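Local coordinates for RedY-like protein (Hahella chejuensis, PDB 2JDJ) that probably takes part in the biosynthesis of the red pigment prodigiosin, at residues A[17-20]-A[21-24]. Residues are numbered along the deposited sequence; the frame is centred on the assembly and turned at random.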
loop_
_atom_site.group_PDB
_atom_site.type_symbol
_atom_site.label_atom_id
_atom_site.label_comp_id
_atom_site.label_asym_id
_atom_site.label_seq_id
_atom_site.Cartn_x
_atom_site.Cartn_y
_atom_site.Cartn_z
ATOM N N ASP A 17 5.718 0.079 21.236
ATOM C CA ASP A 17 4.432 -0.209 21.838
ATOM C C ASP A 17 3.541 1.032 22.006
ATOM O O ASP A 17 2.341 0.959 21.752
ATOM C CB ASP A 17 4.617 -0.968 23.125
ATOM C CG ASP A 17 5.001 -0.081 24.238
ATOM O OD1 ASP A 17 5.815 0.833 23.970
ATOM O OD2 ASP A 17 4.439 -0.268 25.346
ATOM N N ALA A 18 4.129 2.168 22.379
ATOM C CA ALA A 18 3.421 3.454 22.372
ATOM C C ALA A 18 2.936 3.842 20.979
ATOM O O ALA A 18 1.791 4.289 20.816
ATOM C CB ALA A 18 4.304 4.544 22.953
ATOM N N PHE A 19 3.809 3.691 19.981
ATOM C CA PHE A 19 3.453 3.952 18.583
ATOM C C PHE A 19 2.247 3.121 18.153
ATOM O O PHE A 19 1.238 3.658 17.688
ATOM C CB PHE A 19 4.645 3.689 17.628
ATOM C CG PHE A 19 4.301 3.889 16.183
ATOM C CD1 PHE A 19 4.189 5.181 15.652
ATOM C CD2 PHE A 19 4.051 2.804 15.356
ATOM C CE1 PHE A 19 3.854 5.377 14.351
ATOM C CE2 PHE A 19 3.693 2.997 14.011
ATOM C CZ PHE A 19 3.597 4.281 13.512
ATOM N N GLU A 20 2.352 1.807 18.314
ATOM C CA GLU A 20 1.266 0.904 17.891
ATOM C C GLU A 20 -0.045 1.113 18.641
ATOM O O GLU A 20 -1.103 0.931 18.069
ATOM C CB GLU A 20 1.705 -0.565 17.975
ATOM C CG GLU A 20 2.875 -0.842 17.040
ATOM C CD GLU A 20 3.202 -2.309 16.843
ATOM O OE1 GLU A 20 2.328 -3.165 17.074
ATOM O OE2 GLU A 20 4.354 -2.593 16.418
ATOM N N PHE A 21 0.021 1.487 19.917
ATOM C CA PHE A 21 -1.213 1.761 20.645
ATOM C C PHE A 21 -1.873 3.035 20.083
ATOM O O PHE A 21 -3.099 3.095 19.922
ATOM C CB PHE A 21 -0.985 1.873 22.166
ATOM C CG PHE A 21 -2.267 2.111 22.922
ATOM C CD1 PHE A 21 -3.034 1.028 23.377
ATOM C CD2 PHE A 21 -2.749 3.410 23.111
ATOM C CE1 PHE A 21 -4.250 1.239 24.041
ATOM C CE2 PHE A 21 -3.967 3.625 23.753
ATOM C CZ PHE A 21 -4.711 2.538 24.219
ATOM N N TRP A 22 -1.047 4.048 19.807
ATOM C CA TRP A 22 -1.484 5.307 19.215
ATOM C C TRP A 22 -2.101 5.064 17.848
ATOM O O TRP A 22 -3.204 5.547 17.560
ATOM C CB TRP A 22 -0.336 6.315 19.135
ATOM C CG TRP A 22 -0.709 7.561 18.377
ATOM C CD1 TRP A 22 -1.354 8.669 18.868
ATOM C CD2 TRP A 22 -0.482 7.814 16.981
ATOM N NE1 TRP A 22 -1.541 9.598 17.858
ATOM C CE2 TRP A 22 -1.012 9.100 16.692
ATOM C CE3 TRP A 22 0.113 7.079 15.944
ATOM C CZ2 TRP A 22 -0.963 9.663 15.399
ATOM C CZ3 TRP A 22 0.162 7.639 14.664
ATOM C CH2 TRP A 22 -0.373 8.920 14.406
ATOM N N VAL A 23 -1.422 4.285 17.009
ATOM C CA VAL A 23 -1.988 3.965 15.694
ATOM C C VAL A 23 -3.385 3.344 15.838
ATOM O O VAL A 23 -4.350 3.835 15.269
ATOM C CB VAL A 23 -1.067 3.039 14.862
ATOM C CG1 VAL A 23 -1.824 2.453 13.668
ATOM C CG2 VAL A 23 0.166 3.800 14.414
ATOM N N GLN A 24 -3.491 2.265 16.600
ATOM C CA GLN A 24 -4.763 1.527 16.662
ATOM C C GLN A 24 -5.905 2.246 17.372
ATOM O O GLN A 24 -7.057 2.075 17.017
ATOM C CB GLN A 24 -4.542 0.160 17.286
ATOM C CG GLN A 24 -3.856 -0.800 16.335
ATOM C CD GLN A 24 -3.619 -2.164 16.960
ATOM O OE1 GLN A 24 -2.492 -2.669 16.969
ATOM N NE2 GLN A 24 -4.676 -2.758 17.494
HETATM O O HOH W 1 -0.163 -3.567 18.011
#
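Phe19 and Val23, one helical turn apart, make the main apolar contact of this stretch. Methyl CG2 of Val23 lies over one face of the Phe19 ring in a CH-pi contact, 3.8 Å from the centroid. The approach is 22° off the ring normal, and the methyl is displaced toward the CE2-CZ side of the ring, with CE2 and CZ of Phe19 each 3.6 Å from CG2 of Val23. With CG of Phe19 anti to the backbone N (chi1 178°), the ring swings toward the following turn and reaches it. Trp22 adds a looser apolar touch, its CZ3 being 4.3 Å from CE1 of Phe19. Were Phe19 an alanine, the Val23 methyl would probably lose the ring face beneath it, and a gap would be likely to open toward Trp22 and helix 74-86.

Backbone bonding is regular alpha-helical: the N-H groups of Phe21, Trp22, Val23 and Gln24 bond to the carbonyls of Asp17, Ala18, Phe19 and Glu20. The shortest runs from Val23 N to Phe19 O, at 2.8 Å with an N-H...O angle of 166°.

The polar link passes through water. One molecule donates to both OE1 of Glu20 and OE1 of Gln24, at 2.7 Å from each, and so bridges two extended side chains. OE2 of Glu20 is salt-bridged to NE of Arg44 and hydrogen-bonded to the Tyr55 hydroxyl, so with the water on OE1 both carboxylate oxygens are engaged.

Consistent with the dimeric alpha+beta barrel fold of its clan, helix 16-30 directs Phe19 and Trp22 against Phe83 of helix 74-86, and Phe19 also meets Tyr55 of strand 55-61, while Glu20 and Val23 pack on Leu98 of the second subunit.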